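Local coordinates for protein CCMAN5 (Cellulosimicrobium cellulans, PDB 2XSG) that hydrolyses alpha-mannosidic linkages as a family 92 glycoside hydrolase and, as an applied tool, probably serves in mannose-6-phosphate modification of yeast-produced human lysosomal enzymes, at residues A[158-166]-A[231-239]; A[488-496]-A[546-557]. One frame throughout, in Å; residues are numbered along the deposited sequence.

How the contacts relate
The two contacts illustrate how one chain can build very different folds side by side. Contact 1, between 158-166 and 231-239, is an antiparallel strand pair in the beta-rich N-terminal domain; contact 2, between 488-496 and 546-557, joins two nearly parallel helices in the helical catalytic domain. Contact 1 closes before contact 2 opens along the chain. Their centres are about 55 Å apart, on opposite sides of the centre of the chain, and the nearest atoms stay about 34 Å apart. They share no sheet or helix, and each joins parts of its own domain: the first mainly by a backbone ladder, the second mainly by interlocking side chains.

Contact 1. Residues A[158-166]-A[231-239]; sequences SLVVDLETN and GVDTGAILT
The carbonyl oxygen of L238 is gripped twice by the facing strand, by S158 OG at 2.8 Å and by L159 N at 2.9 Å. It belongs to an antiparallel ladder inside a five-stranded sheet, where strand 80-84 flanks 158-162 and strand 212-217 flanks 235-240. With OG anti to the serine N (chi1 169°), the hydroxyl reaches the oxygen from above the carbonyl plane, while the amide lies closer to that plane. With an alanine here, L238 O would probably lose one of its two donors from the facing strand, keeping the amide of L159.

L159-L238 and V161-A236 are the hydrogen-bonded pairs; V161 N meets A236 O at 2.7 Å. On that face V161 CG2 touches L238 CD1 at 4.0 Å, and strand 185-195 of a second sheet packs over it, L187 on V161 and A236, V185 on L238, as in a beta-sandwich. Past the ladder, L163 N bonds T234 O. D162 and D233 both form salt bridges to R91; Y97 OH also bonds D162 OD2 and W217 NE1 bonds D233 OD1, donors that with R91 probably offset the like charges. D162 OD1 also closes an Asx turn, accepting from E164 N at 3.0 Å.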
loop_
_atom_site.group_PDB
_atom_site.type_symbol
_atom_site.label_atom_id
_atom_site.label_comp_id
_atom_site.label_asym_id
_atom_site.label_seq_id
_atom_site.Cartn_x
_atom_site.Cartn_y
_atom_site.Cartn_z
ATOM N N SER A 158 -19.877 28.142 -9.385
ATOM C CA SER A 158 -20.701 27.001 -9.044
ATOM C C SER A 158 -19.812 25.790 -8.741
ATOM O O SER A 158 -18.715 25.647 -9.294
ATOM C CB SER A 158 -21.677 26.719 -10.186
ATOM O OG SER A 158 -22.313 25.481 -9.994
ATOM N N LEU A 159 -20.279 24.938 -7.842
ATOM C CA LEU A 159 -19.605 23.685 -7.583
ATOM C C LEU A 159 -20.625 22.587 -7.776
ATOM O O LEU A 159 -21.698 22.631 -7.177
ATOM C CB LEU A 159 -19.053 23.642 -6.147
ATOM C CG LEU A 159 -17.972 24.653 -5.753
ATOM C CD1 LEU A 159 -17.559 24.469 -4.308
ATOM C CD2 LEU A 159 -16.741 24.508 -6.641
ATOM N N VAL A 160 -20.299 21.635 -8.637
ATOM C CA VAL A 160 -21.119 20.456 -8.831
ATOM C C VAL A 160 -20.610 19.429 -7.831
ATOM O O VAL A 160 -19.388 19.212 -7.742
ATOM C CB VAL A 160 -20.968 19.905 -10.257
ATOM C CG1 VAL A 160 -21.623 18.539 -10.388
ATOM C CG2 VAL A 160 -21.557 20.886 -11.272
ATOM N N VAL A 161 -21.526 18.822 -7.081
ATOM C CA VAL A 161 -21.170 17.732 -6.184
ATOM C C VAL A 161 -21.781 16.474 -6.811
ATOM O O VAL A 161 -22.976 16.264 -6.721
ATOM C CB VAL A 161 -21.681 17.988 -4.733
ATOM C CG1 VAL A 161 -21.275 16.863 -3.787
ATOM C CG2 VAL A 161 -21.200 19.347 -4.201
ATOM N N ASP A 162 -20.952 15.675 -7.480
ATOM C CA ASP A 162 -21.408 14.493 -8.213
ATOM C C ASP A 162 -21.239 13.236 -7.352
ATOM O O ASP A 162 -20.101 12.819 -7.018
ATOM C CB ASP A 162 -20.621 14.378 -9.513
ATOM C CG ASP A 162 -21.230 13.407 -10.494
ATOM O OD1 ASP A 162 -21.791 12.367 -10.085
ATOM O OD2 ASP A 162 -21.164 13.679 -11.704
ATOM N N LEU A 163 -22.361 12.622 -7.001
ATOM C CA LEU A 163 -22.340 11.485 -6.079
ATOM C C LEU A 163 -22.399 10.136 -6.774
ATOM O O LEU A 163 -22.500 9.095 -6.121
ATOM C CB LEU A 163 -23.457 11.603 -5.039
ATOM C CG LEU A 163 -23.303 12.640 -3.918
ATOM C CD1 LEU A 163 -21.900 12.610 -3.299
ATOM C CD2 LEU A 163 -23.577 14.004 -4.429
ATOM N N GLU A 164 -22.329 10.150 -8.102
ATOM C CA GLU A 164 -22.300 8.893 -8.849
ATOM C C GLU A 164 -20.859 8.404 -9.038
ATOM O O GLU A 164 -20.613 7.210 -8.989
ATOM C CB GLU A 164 -23.008 9.045 -10.197
ATOM C CG GLU A 164 -23.289 7.712 -10.903
ATOM C CD GLU A 164 -22.078 7.177 -11.673
ATOM O OE1 GLU A 164 -21.143 7.954 -11.960
ATOM O OE2 GLU A 164 -22.054 5.965 -11.982
ATOM N N THR A 165 -19.925 9.341 -9.245
ATOM C CA THR A 165 -18.510 9.055 -9.558
ATOM C C THR A 165 -17.907 8.022 -8.607
ATOM O O THR A 165 -17.975 8.172 -7.378
ATOM C CB THR A 165 -17.652 10.345 -9.528
ATOM O OG1 THR A 165 -18.297 11.369 -10.286
ATOM C CG2 THR A 165 -16.247 10.105 -10.088
ATOM N N ASN A 166 -17.372 6.952 -9.191
ATOM C CA ASN A 166 -16.602 5.951 -8.446
ATOM C C ASN A 166 -15.585 5.307 -9.371
ATOM O O ASN A 166 -15.868 5.137 -10.556
ATOM C CB ASN A 166 -17.529 4.885 -7.849
ATOM C CG ASN A 166 -16.803 3.956 -6.898
ATOM O OD1 ASN A 166 -16.175 2.990 -7.322
ATOM N ND2 ASN A 166 -16.910 4.227 -5.595
ATOM N N GLY A 231 -30.807 7.244 -4.165
ATOM C CA GLY A 231 -30.838 6.336 -5.316
ATOM C C GLY A 231 -29.454 5.810 -5.612
ATOM O O GLY A 231 -28.777 5.310 -4.722
ATOM N N VAL A 232 -29.043 5.927 -6.870
ATOM C CA VAL A 232 -27.730 5.465 -7.322
ATOM C C VAL A 232 -26.944 6.652 -7.869
ATOM O O VAL A 232 -25.914 7.043 -7.293
ATOM C CB VAL A 232 -27.868 4.370 -8.392
ATOM C CG1 VAL A 232 -26.505 3.816 -8.767
ATOM C CG2 VAL A 232 -28.748 3.248 -7.878
ATOM N N ASP A 233 -27.439 7.228 -8.969
ATOM C CA ASP A 233 -26.890 8.476 -9.516
ATOM C C ASP A 233 -27.648 9.645 -8.887
ATOM O O ASP A 233 -28.796 9.942 -9.275
ATOM C CB ASP A 233 -27.043 8.488 -11.041
ATOM C CG ASP A 233 -26.325 9.654 -11.718
ATOM O OD1 ASP A 233 -25.846 10.575 -11.028
ATOM O OD2 ASP A 233 -26.235 9.641 -12.972
ATOM N N THR A 234 -27.026 10.294 -7.903
ATOM C CA THR A 234 -27.577 11.519 -7.330
ATOM C C THR A 234 -26.486 12.583 -7.312
ATOM O O THR A 234 -25.290 12.275 -7.480
ATOM C CB THR A 234 -28.170 11.321 -5.879
ATOM O OG1 THR A 234 -27.122 11.029 -4.949
ATOM C CG2 THR A 234 -29.183 10.189 -5.845
ATOM N N GLY A 235 -26.900 13.832 -7.121
ATOM C CA GLY A 235 -25.968 14.931 -6.981
ATOM C C GLY A 235 -26.612 16.233 -6.578
ATOM O O GLY A 235 -27.840 16.327 -6.473
ATOM N N ALA A 236 -25.775 17.241 -6.357
ATOM C CA ALA A 236 -26.231 18.592 -6.043
ATOM C C ALA A 236 -25.365 19.622 -6.764
ATOM O O ALA A 236 -24.184 19.385 -7.021
ATOM C CB ALA A 236 -26.212 18.830 -4.534
ATOM N N ILE A 237 -25.970 20.750 -7.120
ATOM C CA ILE A 237 -25.239 21.841 -7.758
ATOM C C ILE A 237 -25.399 23.088 -6.901
ATOM O O ILE A 237 -26.518 23.531 -6.640
ATOM C CB ILE A 237 -25.695 22.074 -9.222
ATOM C CG1 ILE A 237 -25.577 20.742 -10.012
ATOM C CG2 ILE A 237 -24.885 23.191 -9.870
ATOM C CD1 ILE A 237 -25.896 20.824 -11.496
ATOM N N LEU A 238 -24.272 23.598 -6.420
ATOM C CA LEU A 238 -24.235 24.796 -5.589
ATOM C C LEU A 238 -23.922 25.986 -6.474
ATOM O O LEU A 238 -22.994 25.924 -7.270
ATOM C CB LEU A 238 -23.146 24.664 -4.513
ATOM C CG LEU A 238 -23.282 23.486 -3.534
ATOM C CD1 LEU A 238 -21.921 23.057 -2.969
ATOM C CD2 LEU A 238 -24.283 23.804 -2.405
ATOM N N THR A 239 -24.688 27.061 -6.329
ATOM C CA THR A 239 -24.475 28.292 -7.092
ATOM C C THR A 239 -24.284 29.457 -6.118
ATOM O O THR A 239 -25.080 29.642 -5.178
ATOM C CB THR A 239 -25.635 28.565 -8.080
ATOM O OG1 THR A 239 -25.812 27.425 -8.935
ATOM C CG2 THR A 239 -25.341 29.788 -8.953
#

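Contact 2. Residues A[488-496]-A[546-557]; sequences ASWPIEKLT and DAYDMDALVEAM
I492 and L553 face each other where helix segments 488-495 and 550-556 run nearly parallel, their axes 9.2 Å apart at closest approach and crossing at -17°. I492 is the knob of the contact, set in a hole formed by D549, A552, L553 and A556. Its CG1 stands anti to the carbonyl carbon (chi1 -72°), which sends the two branches to different neighbours. CG2 lies against A552 O and A556 CB, 3.7 Å from the latter. The other branch crosses L553 at about a right angle, CG1 meeting L553 CD1 at 3.8 Å, and then runs past D546 so that CD1 ends 3.6 Å from D549 O. D549 caps the second helix, its OD1 accepting from A552 N and also bonded to S769.

One turn on, T496 folds back toward I492. Its OG1 donates to I492 O at 2.7 Å, in the carbonyl plane and on a lone pair, leaving CG2 to press on A556 O at 3.3 Å. A water donates to both T496 O and A556 O, bridging the two backbones beyond the apolar patch.

At the other end the first helix is kinked around P491, and I492 N does not bond to the turn before. A488 O instead accepts from Y548 OH at 2.6 Å, lying in plane at the edge of the tyrosine ring. Y466 and Y463 of helix 455-474 meet that ring, and P491 CB rests 3.3 Å from D546 OD2. A polar bond and a water thus lie at the two ends of an apolar centre, in side-by-side helix packing consistent with the (alpha/alpha)6 barrel of family 92 catalytic domains.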
loop_
_atom_site.group_PDB
_atom_site.type_symbol
_atom_site.label_atom_id
_atom_site.label_comp_id
_atom_site.label_asym_id
_atom_site.label_seq_id
_atom_site.Cartn_x
_atom_site.Cartn_y
_atom_site.Cartn_z
ATOM N N ALA A 488 2.143 -27.040 8.092
ATOM C CA ALA A 488 2.940 -25.983 7.460
ATOM C C ALA A 488 4.257 -26.485 6.872
ATOM O O ALA A 488 4.815 -25.842 6.002
ATOM C CB ALA A 488 3.210 -24.847 8.440
ATOM N N SER A 489 4.742 -27.631 7.338
ATOM C CA SER A 489 5.949 -28.232 6.782
ATOM C C SER A 489 5.672 -28.934 5.440
ATOM O O SER A 489 6.588 -29.106 4.629
ATOM C CB SER A 489 6.591 -29.203 7.791
ATOM O OG SER A 489 5.843 -30.414 7.869
ATOM N N TRP A 490 4.407 -29.294 5.200
ATOM C CA TRP A 490 4.017 -30.138 4.047
ATOM C C TRP A 490 4.376 -29.589 2.642
ATOM O O TRP A 490 4.890 -30.344 1.790
ATOM C CB TRP A 490 2.526 -30.525 4.107
ATOM C CG TRP A 490 2.091 -31.470 5.248
ATOM C CD1 TRP A 490 2.902 -32.187 6.098
ATOM C CD2 TRP A 490 0.738 -31.816 5.609
ATOM N NE1 TRP A 490 2.134 -32.917 6.971
ATOM C CE2 TRP A 490 0.809 -32.714 6.688
ATOM C CE3 TRP A 490 -0.522 -31.442 5.125
ATOM C CZ2 TRP A 490 -0.332 -33.245 7.300
ATOM C CZ3 TRP A 490 -1.646 -31.961 5.721
ATOM C CH2 TRP A 490 -1.549 -32.860 6.800
ATOM N N PRO A 491 4.102 -28.284 2.380
ATOM C CA PRO A 491 4.367 -27.783 1.028
ATOM C C PRO A 491 5.837 -27.933 0.640
ATOM O O PRO A 491 6.130 -28.386 -0.467
ATOM C CB PRO A 491 3.986 -26.307 1.108
ATOM C CG PRO A 491 3.061 -26.211 2.250
ATOM C CD PRO A 491 3.458 -27.265 3.224
ATOM N N ILE A 492 6.744 -27.577 1.550
ATOM C CA ILE A 492 8.186 -27.741 1.297
ATOM C C ILE A 492 8.573 -29.211 1.061
ATOM O O ILE A 492 9.247 -29.533 0.090
ATOM C CB ILE A 492 9.060 -27.118 2.414
ATOM C CG1 ILE A 492 9.012 -25.582 2.350
ATOM C CG2 ILE A 492 10.518 -27.564 2.285
ATOM C CD1 ILE A 492 9.387 -24.917 3.661
ATOM N N GLU A 493 8.142 -30.095 1.946
ATOM C CA GLU A 493 8.546 -31.497 1.860
ATOM C C GLU A 493 7.958 -32.191 0.639
ATOM O O GLU A 493 8.660 -32.928 -0.049
ATOM C CB GLU A 493 8.129 -32.236 3.130
ATOM C CG GLU A 493 8.569 -33.688 3.217
ATOM C CD GLU A 493 7.595 -34.508 4.046
ATOM O OE1 GLU A 493 6.864 -33.908 4.873
ATOM O OE2 GLU A 493 7.553 -35.747 3.860
ATOM N N LYS A 494 6.684 -31.925 0.360
ATOM C CA LYS A 494 5.928 -32.688 -0.629
ATOM C C LYS A 494 5.932 -32.108 -2.049
ATOM O O LYS A 494 5.657 -32.837 -3.005
ATOM C CB LYS A 494 4.470 -32.884 -0.162
ATOM C CG LYS A 494 4.302 -33.582 1.191
ATOM C CD LYS A 494 4.188 -35.096 1.008
ATOM C CE LYS A 494 3.660 -35.775 2.270
ATOM N NZ LYS A 494 4.730 -36.040 3.275
ATOM N N LEU A 495 6.211 -30.808 -2.192
ATOM C CA LEU A 495 6.194 -30.191 -3.528
ATOM C C LEU A 495 7.552 -29.771 -4.094
ATOM O O LEU A 495 7.616 -29.277 -5.215
ATOM C CB LEU A 495 5.187 -29.024 -3.596
ATOM C CG LEU A 495 3.725 -29.372 -3.319
ATOM C CD1 LEU A 495 2.861 -28.129 -3.448
ATOM C CD2 LEU A 495 3.245 -30.453 -4.265
ATOM N N THR A 496 8.634 -29.949 -3.337
ATOM C CA THR A 496 9.963 -29.608 -3.863
ATOM C C THR A 496 10.479 -30.828 -4.610
ATOM O O THR A 496 10.940 -31.786 -4.002
ATOM C CB THR A 496 10.969 -29.203 -2.757
ATOM O OG1 THR A 496 10.416 -28.175 -1.929
ATOM C CG2 THR A 496 12.284 -28.714 -3.362
ATOM N N ASP A 546 7.680 -20.150 1.259
ATOM C CA ASP A 546 7.541 -20.564 2.644
ATOM C C ASP A 546 8.720 -20.063 3.465
ATOM O O ASP A 546 9.581 -20.827 3.922
ATOM C CB ASP A 546 7.264 -22.080 2.728
ATOM C CG ASP A 546 5.864 -22.425 2.242
ATOM O OD1 ASP A 546 4.997 -21.514 2.266
ATOM O OD2 ASP A 546 5.621 -23.577 1.840
ATOM N N ALA A 547 8.750 -18.731 3.606
ATOM C CA ALA A 547 9.900 -18.017 4.131
ATOM C C ALA A 547 10.132 -18.203 5.635
ATOM O O ALA A 547 11.129 -17.702 6.172
ATOM C CB ALA A 547 9.812 -16.523 3.774
ATOM N N TYR A 548 9.218 -18.927 6.279
ATOM C CA TYR A 548 9.311 -19.310 7.688
ATOM C C TYR A 548 10.158 -20.571 7.897
ATOM O O TYR A 548 10.333 -21.025 9.033
ATOM C CB TYR A 548 7.902 -19.538 8.258
ATOM C CG TYR A 548 7.097 -20.566 7.479
ATOM C CD1 TYR A 548 7.044 -21.894 7.881
ATOM C CD2 TYR A 548 6.402 -20.198 6.324
ATOM C CE1 TYR A 548 6.328 -22.837 7.148
ATOM C CE2 TYR A 548 5.693 -21.115 5.598
ATOM C CZ TYR A 548 5.644 -22.432 6.016
ATOM O OH TYR A 548 4.933 -23.328 5.262
ATOM N N ASP A 549 10.663 -21.148 6.805
ATOM C CA ASP A 549 11.484 -22.362 6.898
ATOM C C ASP A 549 12.462 -22.568 5.736
ATOM O O ASP A 549 12.393 -23.566 4.989
ATOM C CB ASP A 549 10.603 -23.607 7.090
ATOM C CG ASP A 549 11.248 -24.632 8.019
ATOM O OD1 ASP A 549 12.496 -24.647 8.129
ATOM O OD2 ASP A 549 10.508 -25.425 8.628
ATOM N N MET A 550 13.386 -21.621 5.625
ATOM C CA MET A 550 14.494 -21.686 4.697
ATOM C C MET A 550 15.362 -22.900 4.958
ATOM O O MET A 550 15.899 -23.457 4.025
ATOM C CB MET A 550 15.337 -20.399 4.766
ATOM C CG MET A 550 14.694 -19.177 4.064
ATOM S SD MET A 550 14.464 -19.461 2.301
ATOM C CE MET A 550 16.164 -19.457 1.725
ATOM N N ASP A 551 15.492 -23.318 6.216
ATOM C CA ASP A 551 16.329 -24.480 6.519
ATOM C C ASP A 551 15.758 -25.737 5.877
ATOM O O ASP A 551 16.484 -26.480 5.217
ATOM C CB ASP A 551 16.484 -24.693 8.014
ATOM C CG ASP A 551 17.590 -25.697 8.342
ATOM O OD1 ASP A 551 17.299 -26.912 8.420
ATOM O OD2 ASP A 551 18.755 -25.271 8.499
ATOM N N ALA A 552 14.456 -25.965 6.068
ATOM C CA ALA A 552 13.794 -27.115 5.471
ATOM C C ALA A 552 13.783 -26.970 3.947
ATOM O O ALA A 552 13.913 -27.949 3.230
ATOM C CB ALA A 552 12.369 -27.273 6.013
ATOM N N LEU A 553 13.633 -25.739 3.455
ATOM C CA LEU A 553 13.643 -25.522 2.017
ATOM C C LEU A 553 15.011 -25.867 1.435
ATOM O O LEU A 553 15.081 -26.567 0.425
ATOM C CB LEU A 553 13.226 -24.101 1.652
ATOM C CG LEU A 553 12.927 -23.839 0.176
ATOM C CD1 LEU A 553 11.680 -24.606 -0.221
ATOM C CD2 LEU A 553 12.686 -22.366 -0.050
ATOM N N VAL A 554 16.086 -25.417 2.085
ATOM C CA VAL A 554 17.460 -25.756 1.638
ATOM C C VAL A 554 17.651 -27.284 1.546
ATOM O O VAL A 554 18.120 -27.782 0.535
ATOM C CB VAL A 554 18.577 -25.044 2.502
ATOM C CG1 VAL A 554 19.979 -25.579 2.207
ATOM C CG2 VAL A 554 18.568 -23.530 2.263
ATOM N N GLU A 555 17.260 -28.009 2.590
ATOM C CA GLU A 555 17.279 -29.487 2.589
ATOM C C GLU A 555 16.432 -30.119 1.479
ATOM O O GLU A 555 16.899 -31.012 0.777
ATOM C CB GLU A 555 16.883 -30.057 3.964
ATOM C CG GLU A 555 16.489 -31.553 3.928
ATOM C CD GLU A 555 16.715 -32.315 5.258
ATOM O OE1 GLU A 555 17.384 -31.772 6.165
ATOM O OE2 GLU A 555 16.230 -33.473 5.386
ATOM N N ALA A 556 15.199 -29.653 1.309
ATOM C CA ALA A 556 14.329 -30.213 0.280
ATOM C C ALA A 556 14.873 -29.959 -1.126
ATOM O O ALA A 556 14.595 -30.729 -2.044
ATOM C CB ALA A 556 12.902 -29.666 0.419
ATOM N N MET A 557 15.642 -28.875 -1.275
ATOM C CA MET A 557 16.285 -28.492 -2.528
ATOM C C MET A 557 17.461 -29.400 -2.881
ATOM O O MET A 557 17.927 -29.408 -4.029
ATOM C CB MET A 557 16.802 -27.047 -2.444
ATOM C CG MET A 557 15.732 -25.957 -2.530
ATOM S SD MET A 557 16.468 -24.304 -2.624
ATOM C CE MET A 557 16.992 -24.223 -4.346
HETATM O O HOH W 1 12.679 -32.709 -2.107
#